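Cobalamin biosynthesis protein CobN (Mycobacterium tuberculosis, PDB 7C6O) serves as the large, catalytic subunit of cobaltochelatase, which probably inserts cobalt into the corrin ring in an ATP-dependent step of cobalamin biosynthesis. Local coordinates at residues 891-894 with 895-898; 1008-1011 with 1012-1015; 1042-1045 with 1046-1050; 1070-1073 with 1074-1078; 1107-1111 with 1112-1116. All blocks are in the same frame, centred on the assembly; numbering follows the deposited sequence.

Interaction 1 (891-894 with 895-898); sequences MRTA and GDDI
Thr893 and Asp896 face each other across a tight break between helices 887-893 and 896-905: Ala894 leaves the first helix with positive phi (64°), and Gly895, also at positive phi, is the N-cap of the second. These two positive-phi residues bring the amides of Gly895 and Asp896 to the threonine hydroxyl, which sits between its own backbone N and carbonyl carbon (chi1 68°). Thr893 OG1 accepts from Gly895 N at 3.1 Å and, almost in line, from Asp896 N at 3.0 Å (176°). Water 2 donates to Thr893 OG1 at 2.9 Å and accepts from Asp897 N, carrying the grip one residue further. The same hydroxyl is also hydrogen-bonded to Ser889 O within the first helix. Obliquely across Thr893 lies the Asp896 side chain, with Asp896 CG 3.5 Å from Thr893 CB. Water 1 donates both to Thr893 O and, at 2.7 Å, to Asp896 OD1. Asp896 OD2 forms a salt bridge with Arg830 and accepts from Asn1100, while helix 853-874 packs on this side chain. One buried hydroxyl thus takes up the N-H groups of the N-cap and first helical residue, which have no preceding turn of their own helix to bond to, consistent with a well-defined junction.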
# COMPACT_ATOMS: atom_id res chain seq x y z
N MET A 891 4.67 -3.15 -4.55
CA MET A 891 5.41 -3.15 -3.30
C MET A 891 5.93 -4.53 -2.93
O MET A 891 6.97 -4.63 -2.27
CB MET A 891 4.52 -2.60 -2.18
CG MET A 891 4.13 -1.15 -2.36
SD MET A 891 2.97 -0.61 -1.10
CE MET A 891 2.99 1.17 -1.37
N ARG A 892 5.24 -5.60 -3.34
CA ARG A 892 5.71 -6.95 -3.07
C ARG A 892 6.91 -7.32 -3.94
O ARG A 892 7.77 -8.09 -3.51
CB ARG A 892 4.60 -7.97 -3.30
CG ARG A 892 3.42 -7.94 -2.34
CD ARG A 892 2.46 -9.09 -2.69
NE ARG A 892 1.25 -9.11 -1.87
CZ ARG A 892 0.01 -9.13 -2.36
NH1 ARG A 892 -0.19 -9.17 -3.67
NH2 ARG A 892 -1.02 -9.14 -1.53
N THR A 893 6.95 -6.81 -5.17
CA THR A 893 7.91 -7.26 -6.17
C THR A 893 8.91 -6.19 -6.60
O THR A 893 9.83 -6.51 -7.37
CB THR A 893 7.19 -7.75 -7.43
OG1 THR A 893 6.57 -6.63 -8.08
CG2 THR A 893 6.11 -8.76 -7.07
N ALA A 894 8.75 -4.95 -6.14
CA ALA A 894 9.51 -3.79 -6.62
C ALA A 894 9.23 -3.49 -8.09
O ALA A 894 10.06 -2.87 -8.76
CB ALA A 894 11.01 -3.95 -6.37
N GLY A 895 8.09 -3.94 -8.62
CA GLY A 895 7.59 -3.43 -9.88
C GLY A 895 7.52 -4.37 -11.06
O GLY A 895 7.72 -3.94 -12.20
N ASP A 896 7.23 -5.66 -10.83
CA ASP A 896 7.17 -6.62 -11.92
C ASP A 896 6.15 -6.21 -12.98
O ASP A 896 6.44 -6.26 -14.19
CB ASP A 896 6.82 -8.02 -11.39
CG ASP A 896 7.98 -8.68 -10.68
OD1 ASP A 896 9.01 -8.02 -10.46
OD2 ASP A 896 7.86 -9.88 -10.35
N ASP A 897 4.95 -5.82 -12.55
CA ASP A 897 3.90 -5.40 -13.49
C ASP A 897 4.38 -4.25 -14.37
O ASP A 897 4.15 -4.24 -15.58
CB ASP A 897 2.64 -4.96 -12.74
CG ASP A 897 1.91 -6.11 -12.08
OD1 ASP A 897 2.22 -7.29 -12.35
OD2 ASP A 897 1.00 -5.80 -11.27
N ILE A 898 5.00 -3.25 -13.75
CA ILE A 898 5.45 -2.07 -14.48
C ILE A 898 6.47 -2.46 -15.54
O ILE A 898 6.40 -2.01 -16.69
CB ILE A 898 6.04 -1.03 -13.50
CG1 ILE A 898 5.02 -0.71 -12.40
CG2 ILE A 898 6.47 0.22 -14.25
CD1 ILE A 898 5.65 -0.21 -11.12
O HOH W 1 10.48 -9.10 -8.46
O HOH W 2 4.30 -5.79 -9.76

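Interaction 2 (1008-1011 with 1012-1015); sequences LQLI and DSRS
Asp1012 folds back over Leu1008, one turn earlier in helix 1007-1013: Asp1012 N donates to Leu1008 O at 3.0 Å, and the carboxylate lies at a slant to the leucine with Asp1012 OD2 3.8 Å from Leu1008 CD1. The other oxygen, Asp1012 OD1, has a long, weak ion pair with Arg1196, which also binds Ile1011 O. Ser1013 is the last helical residue. Its amide reaches Gln1009 O at 3.0 Å, and its hydroxyl sits between the backbone N and the carbonyl carbon (chi1 79°), a torsion that lays OG beside the preceding turn. From there Ser1013 OG donates to Leu1010 O at 2.9 Å, meeting the carbonyl from the flank (C=O...O angle 121°), and accepts from Ser1015 N at 3.1 Å. The second bond makes an ST turn, which closes the C-terminal end of the helix. Arg1014 leaves helical geometry with positive phi, yet Arg1014 N still donates to Leu1010 O at 2.9 Å, the second donor on that oxygen, with a weak bond to Ile1011 O besides. Arg1014 CG rests 3.6 Å from Ile1011 O, and the arginine is exposed. At Ser1015 the backbone carbonyl meets the leucine: Leu1010 CD1 touches Ser1015 O at 3.6 Å, and that carbonyl accepts from Tyr521 of helix 517-522, whose Ile520 packs on Leu1010, Gln1009 and Ser1013.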
# COMPACT_ATOMS: atom_id res chain seq x y z
N LEU A 1008 -17.55 -6.37 -7.10
CA LEU A 1008 -17.90 -7.05 -5.86
C LEU A 1008 -19.24 -6.55 -5.33
O LEU A 1008 -20.09 -7.34 -4.92
CB LEU A 1008 -16.81 -6.87 -4.81
CG LEU A 1008 -17.08 -7.50 -3.45
CD1 LEU A 1008 -17.29 -9.00 -3.57
CD2 LEU A 1008 -15.95 -7.19 -2.47
N GLN A 1009 -19.43 -5.23 -5.33
CA GLN A 1009 -20.72 -4.67 -4.92
C GLN A 1009 -21.85 -5.17 -5.81
O GLN A 1009 -22.94 -5.49 -5.32
CB GLN A 1009 -20.66 -3.14 -4.94
CG GLN A 1009 -19.84 -2.52 -3.82
CD GLN A 1009 -18.34 -2.57 -4.07
OE1 GLN A 1009 -17.89 -3.00 -5.13
NE2 GLN A 1009 -17.56 -2.12 -3.09
N LEU A 1010 -21.60 -5.25 -7.12
CA LEU A 1010 -22.64 -5.71 -8.04
C LEU A 1010 -23.02 -7.16 -7.77
O LEU A 1010 -24.20 -7.50 -7.66
CB LEU A 1010 -22.17 -5.53 -9.48
CG LEU A 1010 -23.22 -5.84 -10.55
CD1 LEU A 1010 -24.39 -4.86 -10.47
CD2 LEU A 1010 -22.60 -5.84 -11.94
N ILE A 1011 -22.02 -8.04 -7.65
CA ILE A 1011 -22.29 -9.46 -7.43
C ILE A 1011 -23.01 -9.68 -6.11
O ILE A 1011 -23.92 -10.51 -6.01
CB ILE A 1011 -20.97 -10.26 -7.52
CG1 ILE A 1011 -20.74 -10.77 -8.94
CG2 ILE A 1011 -20.98 -11.43 -6.54
CD1 ILE A 1011 -20.66 -9.69 -10.00
N ASP A 1012 -22.64 -8.91 -5.08
CA ASP A 1012 -23.30 -9.06 -3.79
C ASP A 1012 -24.73 -8.55 -3.82
O ASP A 1012 -25.60 -9.11 -3.14
CB ASP A 1012 -22.49 -8.35 -2.70
CG ASP A 1012 -21.27 -9.13 -2.28
OD1 ASP A 1012 -21.15 -10.31 -2.69
OD2 ASP A 1012 -20.43 -8.58 -1.53
N SER A 1013 -25.00 -7.50 -4.60
CA SER A 1013 -26.37 -7.01 -4.73
C SER A 1013 -27.23 -7.91 -5.61
O SER A 1013 -28.46 -7.88 -5.48
CB SER A 1013 -26.37 -5.60 -5.33
OG SER A 1013 -26.18 -5.66 -6.73
N ARG A 1014 -26.61 -8.68 -6.50
CA ARG A 1014 -27.27 -9.56 -7.45
C ARG A 1014 -28.12 -8.81 -8.47
O ARG A 1014 -28.86 -9.44 -9.23
CB ARG A 1014 -28.11 -10.63 -6.75
CG ARG A 1014 -27.36 -11.40 -5.66
CD ARG A 1014 -28.13 -12.63 -5.20
NE ARG A 1014 -29.33 -12.30 -4.45
CZ ARG A 1014 -30.13 -13.21 -3.89
NH1 ARG A 1014 -29.85 -14.50 -4.01
NH2 ARG A 1014 -31.21 -12.82 -3.22
N SER A 1015 -28.02 -7.48 -8.52
CA SER A 1015 -28.87 -6.67 -9.40
C SER A 1015 -28.21 -6.47 -10.77
O SER A 1015 -27.90 -5.36 -11.20
CB SER A 1015 -29.18 -5.33 -8.74
OG SER A 1015 -29.93 -5.50 -7.55

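Interaction 3 (1042-1045 with 1046-1050); sequences EAID and DMNRQ
Ala1043 and Met1047 close the first turn of helix 1044-1051, which follows the short edge strand 1041-1042 of the eight-stranded mixed sheet; Ala1043 is the N-cap. Met1047 N donates to Ala1043 O at 2.8 Å, Asn1048 N to Ile1044 O at 2.9 Å and Arg1049 N to Asp1045 O at 3.1 Å, the regular ladder of an alpha helix. The side chains follow the same spacing. Asn1048 lies alongside Ile1044, both pointing the same way. The asparagine amide leans toward the preceding turn, its CG 3.2 Å from Ile1044 O and its ND2 3.6 Å from the branch methyl Ile1044 CG2. That methyl is anti to the backbone N, a torsion that sets it beside the carbonyl and so next to the amide. Water 3 accepts a hydrogen bond from Asn1048 ND2 at 3.1 Å and donates one to Asp1045 OD1, a link that is tentative because Asp1045 has two conformers. On another side of the turn Asp1046 passes Ala1043, with Asp1046 OD2 4.0 Å from Ala1043 CB, and carries OD1 to a salt bridge with Arg990. The Met1047 chain leads away from the turn, to Thr1027 of helix 1019-1030 and Thr1084 of helix 1072-1089. With Asp1045 and Asp1046 both in the first turn, negative charge lies near the amide end of the helix, where the helix dipole would be expected to favour it; Arg990 would offset the charge of the buried Asp1046, and exposed Asp1045, with two conformers, is probably more mobile.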
# COMPACT_ATOMS: atom_id res chain seq x y z
N GLU A 1042 -13.01 11.56 -17.16
CA GLU A 1042 -13.81 10.49 -17.75
C GLU A 1042 -13.43 10.31 -19.21
O GLU A 1042 -13.37 11.28 -19.97
CB GLU A 1042 -15.30 10.82 -17.61
CG GLU A 1042 -16.24 9.86 -18.34
CD GLU A 1042 -16.56 10.30 -19.76
OE1 GLU A 1042 -16.28 9.54 -20.71
OE2 GLU A 1042 -17.10 11.42 -19.93
N ALA A 1043 -13.18 9.06 -19.60
CA ALA A 1043 -12.75 8.74 -20.95
C ALA A 1043 -13.37 7.41 -21.38
O ALA A 1043 -12.69 6.46 -21.76
CB ALA A 1043 -11.23 8.70 -21.04
N ILE A 1044 -14.70 7.34 -21.32
CA ILE A 1044 -15.41 6.09 -21.60
C ILE A 1044 -15.21 5.68 -23.05
O ILE A 1044 -14.95 4.50 -23.35
CB ILE A 1044 -16.90 6.23 -21.25
CG1 ILE A 1044 -17.09 6.37 -19.74
CG2 ILE A 1044 -17.70 5.05 -21.79
CD1 ILE A 1044 -18.53 6.56 -19.33
N ASP A 1045 -15.35 6.63 -23.98
CA ASP A 1045 -15.19 6.30 -25.39
C ASP A 1045 -13.77 5.84 -25.69
O ASP A 1045 -13.57 4.91 -26.49
CB ASP A 1045 -15.57 7.51 -26.25
CG ASP A 1045 -17.07 7.74 -26.29
OD1 ASP A 1045 -17.83 6.75 -26.27
OD2 ASP A 1045 -17.49 8.92 -26.35
N ASP A 1046 -12.77 6.46 -25.06
CA ASP A 1046 -11.40 6.02 -25.25
C ASP A 1046 -11.17 4.65 -24.63
O ASP A 1046 -10.46 3.81 -25.20
CB ASP A 1046 -10.43 7.04 -24.66
CG ASP A 1046 -10.37 8.32 -25.46
OD1 ASP A 1046 -10.54 8.25 -26.69
OD2 ASP A 1046 -10.15 9.39 -24.86
N MET A 1047 -11.78 4.39 -23.47
CA MET A 1047 -11.64 3.07 -22.86
C MET A 1047 -12.24 1.99 -23.75
O MET A 1047 -11.64 0.92 -23.94
CB MET A 1047 -12.29 3.03 -21.48
CG MET A 1047 -11.79 1.89 -20.60
SD MET A 1047 -12.96 1.37 -19.34
CE MET A 1047 -14.18 0.54 -20.35
N ASN A 1048 -13.42 2.25 -24.33
CA ASN A 1048 -14.06 1.26 -25.18
C ASN A 1048 -13.24 0.99 -26.43
O ASN A 1048 -13.11 -0.16 -26.86
CB ASN A 1048 -15.47 1.73 -25.56
CG ASN A 1048 -16.41 1.78 -24.36
OD1 ASN A 1048 -16.22 1.06 -23.38
ND2 ASN A 1048 -17.43 2.62 -24.44
N ARG A 1049 -12.66 2.04 -27.03
CA ARG A 1049 -11.84 1.84 -28.22
C ARG A 1049 -10.65 0.94 -27.93
O ARG A 1049 -10.34 0.04 -28.73
CB ARG A 1049 -11.37 3.19 -28.77
CG ARG A 1049 -12.50 4.08 -29.27
CD ARG A 1049 -11.97 5.36 -29.90
NE ARG A 1049 -11.42 5.12 -31.22
CZ ARG A 1049 -12.14 5.06 -32.34
NH1 ARG A 1049 -13.46 5.23 -32.28
NH2 ARG A 1049 -11.56 4.84 -33.50
N GLN A 1050 -9.98 1.14 -26.80
CA GLN A 1050 -8.81 0.34 -26.48
C GLN A 1050 -9.19 -1.06 -26.00
O GLN A 1050 -8.52 -2.04 -26.34
CB GLN A 1050 -7.94 1.05 -25.43
CG GLN A 1050 -7.64 2.51 -25.73
CD GLN A 1050 -7.20 2.76 -27.17
OE1 GLN A 1050 -6.49 1.94 -27.77
NE2 GLN A 1050 -7.60 3.90 -27.72
O HOH W 3 -18.12 4.29 -26.92

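Interaction 4 (1070-1073 with 1074-1078); sequences DSDD and YFQYH
Asp1072 holds CG in the cramped place between backbone N and carbonyl carbon (chi1 53°), while Gln1076, with CG beside its backbone N and the chain extended beyond, points the same way one turn later. The two run alongside, and Gln1076 NE2 meets Asp1072 OD2 at 2.8 Å, a short but weak bond because the N-H is badly bent (121°); the carboxylate and amide planes differ by 34°. The backbones pair as well: Gln1076 N donates to Asp1072 O at 3.2 Å, in the carbonyl plane. Phe1075 also approaches this carbonyl, its CD2 3.2 Å from Asp1072 O. One residue on, Tyr1077 N donates to Asp1073 O at 3.0 Å, and that oxygen also lies at the edge of the tyrosine ring, 3.3 Å from Tyr1077 CD1. Ahead of these turns Ser1071 is the N-cap. Water 4 stands between Ser1071 O and Phe1075 N, accepting from the latter at 3.0 Å, where a direct helical bond does not form. This is the start of helix 1072-1089, the crossover helix of the beta-alpha-beta unit joining strands 1056-1061 and 1094-1099; Tyr1074 and Tyr1077 each meet Trp886 edge-to-face. Gln1076 OE1 accepts from Leu1008 N, so both ends of the amide have a partner, though the NE2 bond is weak, which is consistent with a defined rotation. Two aspartates beside the first amides of the helix would interact favourably with its dipole, and the amide N-H probably steadies the Asp1072 carboxylate.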
# COMPACT_ATOMS: atom_id res chain seq x y z
N ASP A 1070 -9.24 -16.67 -3.43
CA ASP A 1070 -9.15 -16.24 -2.04
C ASP A 1070 -9.45 -14.77 -1.84
O ASP A 1070 -9.69 -14.35 -0.70
CB ASP A 1070 -7.75 -16.51 -1.48
CG ASP A 1070 -7.62 -17.87 -0.87
OD1 ASP A 1070 -8.66 -18.42 -0.44
OD2 ASP A 1070 -6.49 -18.40 -0.81
N SER A 1071 -9.43 -13.97 -2.91
CA SER A 1071 -9.66 -12.54 -2.81
C SER A 1071 -10.58 -12.09 -3.93
O SER A 1071 -10.46 -12.54 -5.07
CB SER A 1071 -8.35 -11.74 -2.88
OG SER A 1071 -8.61 -10.35 -2.92
N ASP A 1072 -11.51 -11.19 -3.59
CA ASP A 1072 -12.45 -10.67 -4.57
C ASP A 1072 -11.77 -9.83 -5.65
O ASP A 1072 -12.35 -9.64 -6.72
CB ASP A 1072 -13.51 -9.83 -3.87
CG ASP A 1072 -12.90 -8.76 -2.99
OD1 ASP A 1072 -12.41 -9.10 -1.89
OD2 ASP A 1072 -12.88 -7.59 -3.41
N ASP A 1073 -10.56 -9.34 -5.38
CA ASP A 1073 -9.96 -8.37 -6.30
C ASP A 1073 -9.60 -8.99 -7.64
O ASP A 1073 -9.61 -8.30 -8.66
CB ASP A 1073 -8.73 -7.74 -5.64
CG ASP A 1073 -9.10 -6.79 -4.52
OD1 ASP A 1073 -10.02 -5.96 -4.72
OD2 ASP A 1073 -8.49 -6.89 -3.44
N TYR A 1074 -9.28 -10.29 -7.67
CA TYR A 1074 -8.88 -10.90 -8.93
C TYR A 1074 -10.05 -10.96 -9.90
O TYR A 1074 -9.93 -10.50 -11.04
CB TYR A 1074 -8.28 -12.29 -8.68
CG TYR A 1074 -6.94 -12.21 -7.99
CD1 TYR A 1074 -5.78 -11.98 -8.72
CD2 TYR A 1074 -6.84 -12.33 -6.61
CE1 TYR A 1074 -4.55 -11.88 -8.09
CE2 TYR A 1074 -5.61 -12.24 -5.98
CZ TYR A 1074 -4.47 -12.01 -6.72
OH TYR A 1074 -3.25 -11.92 -6.09
N PHE A 1075 -11.20 -11.48 -9.47
CA PHE A 1075 -12.32 -11.54 -10.41
C PHE A 1075 -12.83 -10.15 -10.75
O PHE A 1075 -13.31 -9.93 -11.87
CB PHE A 1075 -13.44 -12.46 -9.88
CG PHE A 1075 -14.47 -11.78 -9.00
CD1 PHE A 1075 -15.53 -11.07 -9.56
CD2 PHE A 1075 -14.40 -11.89 -7.62
CE1 PHE A 1075 -16.48 -10.46 -8.75
CE2 PHE A 1075 -15.35 -11.29 -6.81
CZ PHE A 1075 -16.39 -10.57 -7.38
N GLN A 1076 -12.72 -9.19 -9.83
CA GLN A 1076 -13.17 -7.83 -10.11
C GLN A 1076 -12.36 -7.20 -11.23
O GLN A 1076 -12.92 -6.67 -12.20
CB GLN A 1076 -13.08 -6.97 -8.86
CG GLN A 1076 -14.16 -7.23 -7.83
CD GLN A 1076 -14.31 -6.06 -6.89
OE1 GLN A 1076 -14.97 -5.07 -7.22
NE2 GLN A 1076 -13.71 -6.16 -5.71
N TYR A 1077 -11.03 -7.24 -11.12
CA TYR A 1077 -10.17 -6.60 -12.10
C TYR A 1077 -9.95 -7.49 -13.32
O TYR A 1077 -10.20 -7.07 -14.46
CB TYR A 1077 -8.82 -6.24 -11.46
CG TYR A 1077 -8.88 -5.02 -10.58
CD1 TYR A 1077 -9.30 -5.11 -9.26
CD2 TYR A 1077 -8.52 -3.77 -11.07
CE1 TYR A 1077 -9.35 -4.00 -8.45
CE2 TYR A 1077 -8.57 -2.65 -10.27
CZ TYR A 1077 -8.99 -2.77 -8.96
OH TYR A 1077 -9.04 -1.66 -8.16
N HIS A 1078 -9.48 -8.72 -13.10
CA HIS A 1078 -9.18 -9.61 -14.21
C HIS A 1078 -10.46 -10.07 -14.91
O HIS A 1078 -10.61 -9.91 -16.12
CB HIS A 1078 -8.38 -10.81 -13.70
CG HIS A 1078 -7.75 -11.64 -14.77
ND1 HIS A 1078 -7.50 -12.99 -14.62
CD2 HIS A 1078 -7.30 -11.31 -16.01
CE1 HIS A 1078 -6.93 -13.45 -15.71
NE2 HIS A 1078 -6.80 -12.46 -16.57
O HOH W 4 -11.32 -13.48 -7.26

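Interaction 5 (1107-1111 with 1112-1116); sequences RTRTL and SEETT
Leu1111 O is gripped twice by one residue: Thr1115 N donates at 2.9 Å and Thr1115 OG1 at 2.8 Å, from opposite faces of the carbonyl plane. With the hydroxyl beside its own backbone N (chi1 -59°), the threonine doubles the helical bond, and Leu1111 CD1 packs 3.9 Å from the same OG1. One residue earlier Thr1110 and Glu1113 form a capping box at the start of helix 1111-1123. Glu1113 N donates to Thr1110 OG1 at 3.1 Å, and in return Thr1110 N donates to Glu1113 OE1 at 3.0 Å, arriving from above the carboxylate plane. Glu1114 N completes the turn on Thr1110 O. Arg1109, the preceding strand residue, bends at chi3 so that NH1 reaches Glu1114 OE1 at 2.8 Å, a salt bridge made on the syn side of the carboxylate though 34° out of its plane; Arg1109 CD lies 3.1 Å from Glu1114 OE1. The helix sets off nearly perpendicular (91°) to strand 1107-1110, an edge strand paired antiparallel with 1094-1099. Asp1099 on that neighbour makes a second salt bridge with Arg1109 NH1 and one with Arg1107, and Glu1113 OE2 is bridged to Arg869 of helix 853-874. Each carboxylate thus has a charged partner: Glu1113 accepts the Thr1110 amide and binds Arg869, while Glu1114 and Asp1099 share Arg1109. The paired charges would be expected to keep both glutamates ionised, and the Arg1109 bridge joins the strand to the helix.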
# COMPACT_ATOMS: atom_id res chain seq x y z
N ARG A 1107 6.14 -18.36 -15.16
CA ARG A 1107 5.33 -19.18 -16.05
C ARG A 1107 4.02 -18.46 -16.35
O ARG A 1107 3.55 -17.64 -15.56
CB ARG A 1107 5.03 -20.55 -15.42
CG ARG A 1107 6.26 -21.42 -15.21
CD ARG A 1107 6.09 -22.30 -13.97
NE ARG A 1107 6.09 -21.49 -12.75
CZ ARG A 1107 5.62 -21.91 -11.58
NH1 ARG A 1107 5.09 -23.12 -11.46
NH2 ARG A 1107 5.66 -21.10 -10.52
N THR A 1108 3.44 -18.78 -17.50
CA THR A 1108 2.15 -18.25 -17.90
C THR A 1108 1.19 -19.41 -18.13
O THR A 1108 1.55 -20.42 -18.73
CB THR A 1108 2.27 -17.41 -19.19
OG1 THR A 1108 3.15 -16.31 -18.95
CG2 THR A 1108 0.91 -16.87 -19.62
N ARG A 1109 -0.04 -19.27 -17.63
CA ARG A 1109 -1.08 -20.25 -17.87
C ARG A 1109 -2.39 -19.52 -18.11
O ARG A 1109 -2.52 -18.32 -17.83
CB ARG A 1109 -1.20 -21.25 -16.71
CG ARG A 1109 -1.55 -20.64 -15.37
CD ARG A 1109 -1.46 -21.68 -14.27
NE ARG A 1109 -0.08 -22.08 -14.01
CZ ARG A 1109 0.68 -21.59 -13.03
NH1 ARG A 1109 0.18 -20.69 -12.19
NH2 ARG A 1109 1.93 -22.01 -12.88
N THR A 1110 -3.36 -20.24 -18.67
CA THR A 1110 -4.66 -19.63 -18.90
C THR A 1110 -5.41 -19.51 -17.58
O THR A 1110 -5.09 -20.15 -16.58
CB THR A 1110 -5.48 -20.45 -19.90
OG1 THR A 1110 -5.85 -21.70 -19.31
CG2 THR A 1110 -4.68 -20.70 -21.17
N LEU A 1111 -6.43 -18.64 -17.58
CA LEU A 1111 -7.27 -18.49 -16.40
C LEU A 1111 -8.00 -19.79 -16.08
O LEU A 1111 -8.16 -20.14 -14.90
CB LEU A 1111 -8.27 -17.35 -16.62
CG LEU A 1111 -9.28 -17.07 -15.50
CD1 LEU A 1111 -8.57 -16.81 -14.18
CD2 LEU A 1111 -10.16 -15.89 -15.89
N SER A 1112 -8.43 -20.52 -17.10
CA SER A 1112 -9.07 -21.82 -16.85
C SER A 1112 -8.11 -22.79 -16.19
O SER A 1112 -8.49 -23.51 -15.26
CB SER A 1112 -9.60 -22.41 -18.16
OG SER A 1112 -10.10 -23.72 -17.94
N GLU A 1113 -6.85 -22.81 -16.64
CA GLU A 1113 -5.85 -23.68 -16.04
C GLU A 1113 -5.58 -23.29 -14.59
O GLU A 1113 -5.49 -24.16 -13.71
CB GLU A 1113 -4.55 -23.63 -16.84
CG GLU A 1113 -4.61 -24.38 -18.17
CD GLU A 1113 -3.39 -24.13 -19.05
OE1 GLU A 1113 -2.65 -23.16 -18.80
OE2 GLU A 1113 -3.19 -24.90 -20.01
N GLU A 1114 -5.45 -21.99 -14.31
CA GLU A 1114 -5.19 -21.56 -12.95
C GLU A 1114 -6.38 -21.84 -12.04
O GLU A 1114 -6.20 -22.19 -10.86
CB GLU A 1114 -4.83 -20.07 -12.93
CG GLU A 1114 -4.60 -19.48 -11.54
CD GLU A 1114 -3.31 -19.94 -10.88
OE1 GLU A 1114 -2.55 -20.71 -11.50
OE2 GLU A 1114 -3.05 -19.53 -9.73
N THR A 1115 -7.60 -21.71 -12.56
CA THR A 1115 -8.78 -21.97 -11.74
C THR A 1115 -8.85 -23.43 -11.33
O THR A 1115 -9.06 -23.74 -10.15
CB THR A 1115 -10.05 -21.56 -12.50
OG1 THR A 1115 -9.99 -20.16 -12.83
CG2 THR A 1115 -11.29 -21.82 -11.64
N THR A 1116 -8.66 -24.35 -12.28
CA THR A 1116 -8.68 -25.77 -11.94
C THR A 1116 -7.51 -26.15 -11.04
O THR A 1116 -7.66 -27.02 -10.18
CB THR A 1116 -8.69 -26.63 -13.20
OG1 THR A 1116 -7.51 -26.38 -13.97
CG2 THR A 1116 -9.92 -26.34 -14.04

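How the interactions relate
All five contacts are local and come in series along the chain, so none closes a loop, and none nests in or crosses another. Interaction 1 spans the break between helices 887-893 and 896-905, interaction 2 lies at the C-terminal end of helix 1007-1013, and interactions 3, 4 and 5 start helices 1044-1051, 1072-1089 and 1111-1123. Edge strands 1041-1042 and 1107-1110 of the mixed eight-stranded sheet contribute residues to interactions 3 and 5, and interaction 4 lies in the crossover between its strands 1056-1061 and 1094-1099. Interactions 2 and 4 touch directly, with Leu1008 CD2 3.2 Å from Asp1072 OD2. Interaction 4 also meets interaction 5, where His1078 ND1 lies 4.0 Å from Leu1111 CD1.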